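Local atomic coordinates of fluvirucin B1 DH domain from module 1 (Actinomadura vulgaris, PDB entry 6OBV), a protein that probably removes water from a beta-hydroxyacyl polyketide intermediate, as the dehydratase domain of the first module of the fluvirucin B1 polyketide synthase. Residues G125-R137 with W143-S155. Sequence-based numbering, arbitrary orientation.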
ATOM      1  N   GLY A 125      -7.123  16.996   9.053  1.00 40.08           N
ATOM      2  CA  GLY A 125      -8.267  17.886   8.980  1.00 51.96           C
ATOM      3  C   GLY A 125      -7.873  19.346   8.886  1.00 54.28           C
ATOM      4  O   GLY A 125      -6.726  19.674   8.567  1.00 51.35           O
ATOM      5  N   GLU A 126      -8.812  20.247   9.156  1.00 58.98           N
ATOM      6  CA  GLU A 126      -8.406  21.639   9.299  1.00 63.56           C
ATOM      7  C   GLU A 126      -7.585  21.846  10.565  1.00 59.75           C
ATOM      8  O   GLU A 126      -6.779  22.784  10.622  1.00 55.94           O
ATOM      9  CB  GLU A 126      -9.630  22.567   9.279  1.00 67.46           C
ATOM     10  CG  GLU A 126     -10.575  22.348   8.093  1.00 70.27           C
ATOM     11  CD  GLU A 126      -9.932  22.631   6.730  1.00 73.79           C
ATOM     12  OE1 GLU A 126      -9.202  21.754   6.208  1.00 68.73           O
ATOM     13  OE2 GLU A 126     -10.168  23.731   6.173  1.00 78.67           O
ATOM     14  N   ASP A 127      -7.736  20.960  11.558  1.00 58.74           N
ATOM     15  CA  ASP A 127      -6.980  21.044  12.801  1.00 60.23           C
ATOM     16  C   ASP A 127      -5.517  20.639  12.644  1.00 57.43           C
ATOM     17  O   ASP A 127      -4.731  20.857  13.571  1.00 63.23           O
ATOM     18  CB  ASP A 127      -7.636  20.168  13.885  1.00 65.86           C
ATOM     19  CG  ASP A 127      -8.077  18.796  13.357  1.00 75.55           C
ATOM     20  OD1 ASP A 127      -7.395  18.240  12.470  1.00 78.61           O
ATOM     21  OD2 ASP A 127      -9.096  18.251  13.836  1.00 78.74           O
ATOM     22  N   GLY A 128      -5.121  20.071  11.506  1.00 50.40           N
ATOM     23  CA  GLY A 128      -3.793  19.492  11.418  1.00 49.38           C
ATOM     24  C   GLY A 128      -3.634  18.169  12.140  1.00 49.04           C
ATOM     25  O   GLY A 128      -2.500  17.713  12.334  1.00 55.20           O
ATOM     26  N   ARG A 129      -4.739  17.544  12.540  1.00 36.28           N
ATOM     27  CA  ARG A 129      -4.747  16.275  13.245  1.00 35.53           C
ATOM     28  C   ARG A 129      -5.106  15.156  12.274  1.00 31.81           C
ATOM     29  O   ARG A 129      -5.925  15.343  11.370  1.00 36.45           O
ATOM     30  CB  ARG A 129      -5.728  16.323  14.428  1.00 36.37           C
ATOM     31  CG  ARG A 129      -5.240  17.242  15.574  1.00 38.36           C
ATOM     32  CD  ARG A 129      -6.330  17.654  16.576  1.00 35.43           C
ATOM     33  NE  ARG A 129      -6.727  16.523  17.401  1.00 35.82           N
ATOM     34  CZ  ARG A 129      -7.859  15.850  17.212  1.00 41.53           C
ATOM     35  NH1 ARG A 129      -8.685  16.225  16.239  1.00 42.22           N
ATOM     36  NH2 ARG A 129      -8.170  14.812  17.979  1.00 34.90           N
ATOM     37  N   ARG A 130      -4.456  14.009  12.447  1.00 29.15           N
ATOM     38  CA  ARG A 130      -4.634  12.837  11.595  1.00 32.66           C
ATOM     39  C   ARG A 130      -5.078  11.650  12.437  1.00 31.16           C
ATOM     40  O   ARG A 130      -4.619  11.479  13.577  1.00 28.97           O
ATOM     41  CB  ARG A 130      -3.341  12.470  10.864  1.00 25.04           C
ATOM     42  CG  ARG A 130      -2.832  13.517   9.899  1.00 38.80           C
ATOM     43  CD  ARG A 130      -1.605  12.995   9.182  1.00 33.30           C
ATOM     44  NE  ARG A 130      -0.975  13.958   8.271  1.00 29.34           N
ATOM     45  CZ  ARG A 130      -1.144  13.952   6.953  1.00 37.70           C
ATOM     46  NH1 ARG A 130      -1.956  13.062   6.380  1.00 39.59           N
ATOM     47  NH2 ARG A 130      -0.512  14.842   6.210  1.00 44.54           N
ATOM     48  N   GLU A 131      -5.977  10.839  11.879  1.00 24.78           N
ATOM     49  CA  GLU A 131      -6.385   9.600  12.519  1.00 29.25           C
ATOM     50  C   GLU A 131      -5.429   8.498  12.089  1.00 35.17           C
ATOM     51  O   GLU A 131      -4.968   8.469  10.943  1.00 39.17           O
ATOM     52  CB  GLU A 131      -7.821   9.223  12.157  1.00 30.76           C
ATOM     53  CG  GLU A 131      -8.877   9.979  12.909  1.00 40.55           C
ATOM     54  CD  GLU A 131      -9.020  11.414  12.405  1.00 58.26           C
ATOM     55  OE1 GLU A 131      -9.363  11.608  11.210  1.00 56.72           O
ATOM     56  OE2 GLU A 131      -8.776  12.351  13.206  1.00 66.01           O
ATOM     57  N   VAL A 132      -5.105   7.613  13.025  1.00 29.24           N
ATOM     58  CA  VAL A 132      -4.187   6.513  12.774  1.00 29.64           C
ATOM     59  C   VAL A 132      -4.843   5.255  13.308  1.00 27.34           C
ATOM     60  O   VAL A 132      -5.639   5.308  14.251  1.00 28.67           O
ATOM     61  CB  VAL A 132      -2.801   6.750  13.415  1.00 30.41           C
ATOM     62  CG1 VAL A 132      -2.911   6.811  14.924  1.00 32.26           C
ATOM     63  CG2 VAL A 132      -1.775   5.683  12.964  1.00 23.39           C
ATOM     64  N   ALA A 133      -4.560   4.133  12.648  1.00 25.13           N
ATOM     65  CA  ALA A 133      -5.089   2.828  13.017  1.00 27.48           C
ATOM     66  C   ALA A 133      -4.032   1.791  12.670  1.00 30.41           C
ATOM     67  O   ALA A 133      -3.299   1.963  11.699  1.00 32.93           O
ATOM     68  CB  ALA A 133      -6.419   2.530  12.295  1.00 27.79           C
ATOM     69  N   VAL A 134      -3.915   0.739  13.488  1.00 28.53           N
ATOM     70  CA  VAL A 134      -3.014  -0.383  13.200  1.00 22.09           C
ATOM     71  C   VAL A 134      -3.859  -1.644  13.042  1.00 25.49           C
ATOM     72  O   VAL A 134      -4.625  -1.999  13.945  1.00 23.66           O
ATOM     73  CB  VAL A 134      -1.947  -0.584  14.294  1.00 19.07           C
ATOM     74  CG1 VAL A 134      -0.961  -1.688  13.882  1.00 14.15           C
ATOM     75  CG2 VAL A 134      -1.163   0.694  14.558  1.00 14.39           C
ATOM     76  N   HIS A 135      -3.730  -2.309  11.892  1.00 23.85           N
ATOM     77  CA  HIS A 135      -4.358  -3.588  11.584  1.00 26.07           C
ATOM     78  C   HIS A 135      -3.299  -4.678  11.438  1.00 24.13           C
ATOM     79  O   HIS A 135      -2.143  -4.411  11.107  1.00 22.83           O
ATOM     80  CB  HIS A 135      -5.183  -3.498  10.291  1.00 27.10           C
ATOM     81  CG  HIS A 135      -6.386  -2.614  10.406  1.00 32.43           C
ATOM     82  ND1 HIS A 135      -6.309  -1.237  10.347  1.00 30.93           N
ATOM     83  CD2 HIS A 135      -7.693  -2.912  10.592  1.00 29.68           C
ATOM     84  CE1 HIS A 135      -7.516  -0.727  10.482  1.00 23.74           C
ATOM     85  NE2 HIS A 135      -8.375  -1.721  10.632  1.00 34.69           N
ATOM     86  N   ALA A 136      -3.705  -5.923  11.665  1.00 21.61           N
ATOM     87  CA  ALA A 136      -2.772  -7.030  11.533  1.00 23.74           C
ATOM     88  C   ALA A 136      -3.530  -8.278  11.136  1.00 27.26           C
ATOM     89  O   ALA A 136      -4.738  -8.410  11.378  1.00 31.63           O
ATOM     90  CB  ALA A 136      -1.986  -7.275  12.835  1.00 22.98           C
ATOM     91  N   ARG A 137      -2.805  -9.202  10.513  1.00 26.89           N
ATOM     92  CA  ARG A 137      -3.378 -10.506  10.210  1.00 24.63           C
ATOM     93  C   ARG A 137      -2.250 -11.485   9.937  1.00 29.55           C
ATOM     94  O   ARG A 137      -1.121 -11.091   9.621  1.00 25.74           O
ATOM     95  CB  ARG A 137      -4.325 -10.437   9.012  1.00 33.68           C
ATOM     96  CG  ARG A 137      -3.634 -10.089   7.726  1.00 37.44           C
ATOM     97  CD  ARG A 137      -4.405 -10.621   6.546  1.00 45.10           C
ATOM     98  NE  ARG A 137      -3.796 -10.218   5.281  1.00 52.92           N
ATOM     99  CZ  ARG A 137      -4.455 -10.139   4.128  1.00 53.90           C
ATOM    100  NH1 ARG A 137      -5.746 -10.436   4.082  1.00 50.33           N
ATOM    101  NH2 ARG A 137      -3.826  -9.756   3.020  1.00 54.93           N
ATOM    102  N   TRP A 143      -8.166  -9.123   8.501  1.00 34.63           N
ATOM    103  CA  TRP A 143      -7.525  -8.080   9.284  1.00 37.52           C
ATOM    104  C   TRP A 143      -8.299  -7.807  10.566  1.00 39.19           C
ATOM    105  O   TRP A 143      -9.537  -7.808  10.588  1.00 37.94           O
ATOM    106  CB  TRP A 143      -7.425  -6.787   8.478  1.00 38.61           C
ATOM    107  CG  TRP A 143      -6.552  -6.841   7.264  1.00 41.90           C
ATOM    108  CD1 TRP A 143      -6.951  -7.062   5.986  1.00 48.15           C
ATOM    109  CD2 TRP A 143      -5.132  -6.650   7.215  1.00 37.18           C
ATOM    110  NE1 TRP A 143      -5.872  -7.022   5.142  1.00 50.96           N
ATOM    111  CE2 TRP A 143      -4.743  -6.765   5.872  1.00 41.00           C
ATOM    112  CE3 TRP A 143      -4.158  -6.391   8.176  1.00 31.66           C
ATOM    113  CZ2 TRP A 143      -3.419  -6.645   5.466  1.00 34.18           C
ATOM    114  CZ3 TRP A 143      -2.836  -6.255   7.773  1.00 33.05           C
ATOM    115  CH2 TRP A 143      -2.480  -6.386   6.427  1.00 35.65           C
ATOM    116  N   THR A 144      -7.554  -7.568  11.637  1.00 37.60           N
ATOM    117  CA  THR A 144      -8.095  -7.148  12.922  1.00 32.51           C
ATOM    118  C   THR A 144      -7.474  -5.809  13.264  1.00 28.40           C
ATOM    119  O   THR A 144      -6.255  -5.641  13.140  1.00 25.17           O
ATOM    120  CB  THR A 144      -7.782  -8.172  14.014  1.00 30.97           C
ATOM    121  OG1 THR A 144      -8.374  -9.421  13.658  1.00 34.61           O
ATOM    122  CG2 THR A 144      -8.322  -7.719  15.390  1.00 24.17           C
ATOM    123  N   ARG A 145      -8.306  -4.856  13.678  1.00 27.85           N
ATOM    124  CA  ARG A 145      -7.800  -3.591  14.176  1.00 28.32           C
ATOM    125  C   ARG A 145      -7.353  -3.738  15.628  1.00 24.83           C
ATOM    126  O   ARG A 145      -8.118  -4.187  16.480  1.00 30.16           O
ATOM    127  CB  ARG A 145      -8.863  -2.497  14.050  1.00 32.64           C
ATOM    128  CG  ARG A 145      -8.246  -1.101  14.070  1.00 29.80           C
ATOM    129  CD  ARG A 145      -9.265  -0.012  13.859  1.00 36.81           C
ATOM    130  NE  ARG A 145     -10.266   0.028  14.914  1.00 43.93           N
ATOM    131  CZ  ARG A 145     -11.166   0.998  15.039  1.00 55.62           C
ATOM    132  NH1 ARG A 145     -11.185   2.008  14.175  1.00 59.60           N
ATOM    133  NH2 ARG A 145     -12.045   0.960  16.028  1.00 57.70           N
ATOM    134  N   HIS A 146      -6.102  -3.374  15.904  1.00 25.53           N
ATOM    135  CA  HIS A 146      -5.535  -3.537  17.237  1.00 25.19           C
ATOM    136  C   HIS A 146      -5.348  -2.228  17.983  1.00 28.62           C
ATOM    137  O   HIS A 146      -5.184  -2.248  19.205  1.00 31.97           O
ATOM    138  CB  HIS A 146      -4.180  -4.264  17.146  1.00 21.24           C
ATOM    139  CG  HIS A 146      -4.298  -5.687  16.679  1.00 28.49           C
ATOM    140  ND1 HIS A 146      -4.809  -6.686  17.475  1.00 29.68           N
ATOM    141  CD2 HIS A 146      -3.996  -6.271  15.492  1.00 23.66           C
ATOM    142  CE1 HIS A 146      -4.808  -7.825  16.806  1.00 30.75           C
ATOM    143  NE2 HIS A 146      -4.320  -7.597  15.598  1.00 30.79           N
ATOM    144  N   ALA A 147      -5.370  -1.099  17.288  1.00 30.13           N
ATOM    145  CA  ALA A 147      -5.003   0.176  17.887  1.00 26.23           C
ATOM    146  C   ALA A 147      -5.590   1.269  17.013  1.00 29.50           C
ATOM    147  O   ALA A 147      -5.590   1.157  15.783  1.00 32.02           O
ATOM    148  CB  ALA A 147      -3.479   0.332  17.989  1.00 18.30           C
ATOM    149  N   ALA A 148      -6.117   2.304  17.647  1.00 21.32           N
ATOM    150  CA  ALA A 148      -6.665   3.431  16.911  1.00 27.37           C
ATOM    151  C   ALA A 148      -6.418   4.676  17.731  1.00 29.97           C
ATOM    152  O   ALA A 148      -6.533   4.645  18.961  1.00 27.93           O
ATOM    153  CB  ALA A 148      -8.165   3.272  16.646  1.00 28.71           C
ATOM    154  N   GLY A 149      -6.068   5.763  17.056  1.00 25.80           N
ATOM    155  CA  GLY A 149      -5.918   7.006  17.782  1.00 25.85           C
ATOM    156  C   GLY A 149      -5.757   8.225  16.909  1.00 27.51           C
ATOM    157  O   GLY A 149      -6.358   8.301  15.833  1.00 25.56           O
ATOM    158  N   THR A 150      -4.944   9.183  17.366  1.00 25.95           N
ATOM    159  CA  THR A 150      -4.818  10.476  16.709  1.00 27.30           C
ATOM    160  C   THR A 150      -3.389  10.983  16.810  1.00 31.60           C
ATOM    161  O   THR A 150      -2.789  10.986  17.894  1.00 31.84           O
ATOM    162  CB  THR A 150      -5.781  11.492  17.326  1.00 35.04           C
ATOM    163  OG1 THR A 150      -7.124  11.063  17.094  1.00 43.80           O
ATOM    164  CG2 THR A 150      -5.581  12.853  16.701  1.00 33.41           C
ATOM    165  N   LEU A 151      -2.857  11.401  15.670  1.00 29.79           N
ATOM    166  CA  LEU A 151      -1.577  12.077  15.571  1.00 25.14           C
ATOM    167  C   LEU A 151      -1.798  13.573  15.400  1.00 31.09           C
ATOM    168  O   LEU A 151      -2.778  14.003  14.787  1.00 36.73           O
ATOM    169  CB  LEU A 151      -0.774  11.534  14.391  1.00 25.87           C
ATOM    170  CG  LEU A 151      -0.448  10.042  14.481  1.00 30.01           C
ATOM    171  CD1 LEU A 151      -0.300   9.393  13.084  1.00 30.25           C
ATOM    172  CD2 LEU A 151       0.815   9.849  15.324  1.00 27.15           C
ATOM    173  N   THR A 152      -0.876  14.362  15.954  1.00 30.13           N
ATOM    174  CA  THR A 152      -0.885  15.812  15.816  1.00 32.27           C
ATOM    175  C   THR A 152       0.545  16.271  15.566  1.00 34.14           C
ATOM    176  O   THR A 152       1.499  15.511  15.740  1.00 35.30           O
ATOM    177  CB  THR A 152      -1.490  16.510  17.058  1.00 35.08           C
ATOM    178  OG1 THR A 152      -1.555  17.923  16.839  1.00 51.28           O
ATOM    179  CG2 THR A 152      -0.656  16.260  18.314  1.00 30.30           C
ATOM    180  N   ALA A 153       0.692  17.510  15.107  1.00 38.05           N
ATOM    181  CA  ALA A 153       2.014  18.114  15.036  1.00 34.56           C
ATOM    182  C   ALA A 153       2.337  18.935  16.274  1.00 43.00           C
ATOM    183  O   ALA A 153       3.498  19.316  16.462  1.00 52.59           O
ATOM    184  CB  ALA A 153       2.137  18.989  13.792  1.00 35.82           C
ATOM    185  N   THR A 154       1.344  19.202  17.121  1.00 42.84           N
ATOM    186  CA  THR A 154       1.543  20.009  18.317  1.00 49.18           C
ATOM    187  C   THR A 154       2.474  19.293  19.290  1.00 52.52           C
ATOM    188  O   THR A 154       2.187  18.176  19.734  1.00 50.17           O
ATOM    189  CB  THR A 154       0.203  20.308  18.990  1.00 50.89           C
ATOM    190  OG1 THR A 154      -0.810  20.489  17.996  1.00 52.68           O
ATOM    191  CG2 THR A 154       0.308  21.577  19.816  1.00 51.81           C
ATOM    192  N   SER A 155       3.588  19.938  19.623  1.00 57.43           N
ATOM    193  CA  SER A 155       4.527  19.431  20.608  1.00 59.04           C
ATOM    194  C   SER A 155       4.297  20.107  21.951  1.00 64.29           C
ATOM    195  O   SER A 155       3.887  21.269  22.025  1.00 64.47           O
ATOM    196  CB  SER A 155       5.972  19.654  20.160  1.00 61.63           C
ATOM    197  OG  SER A 155       6.109  19.444  18.766  1.00 64.79           O
TER
HETATM  198  O   HOH W   1      -4.346  -9.912  14.018  1.00 34.24           O
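Arg137 crosses obliquely over one face of the Trp143 indole where the antiparallel hairpin of strands 130-137 and 144-152 nears its connecting loop, within the double hot dog fold expected of polyketide synthase dehydratases. Arg137 CB sits 4.0 Å from Trp143 CA. A chi1 of 65°, with CG between the backbone N and the carbonyl carbon, sets Arg137 CG over the six-membered ring of Trp143. There it makes a CH-pi contact 3.7 Å from the centroid. Arg137 CD passes over Trp143 CE2 and CD2, Arg137 NE lies 3.6 Å from Trp143 CZ2, and Arg137 CZ ends above Trp143 NE1, the guanidinium tilted only 20° from the indole plane. Gln116 receives a hydrogen bond from Arg137 NE, while Glu45 of the second subunit forms a salt bridge with NH1, so the guanidinium that overlies the indole also belongs to the dimer contact.

The hairpin illustrates how a classic beta bulge fits an extra residue into antiparallel pairing: His146 and Ala147 both face Val134, whose O accepts from His146 N and whose N donates to Ala147 O. Beyond the bulge, Arg145 CG packs over one face of the His135 ring, before its guanidinium reaches Glu104. On the other side of the bulge, away from the hairpin loop, Leu151 CD1 meets Val132 CB at 3.7 Å. The His146 ring, turned edge-on to the methyl of Ala136, is hydrogen-bonded through ND1 to Ala105 O; His146 NE2 lies 2.8 Å from a water O, and the same water gives a weak hydrogen bond to Ala136 O.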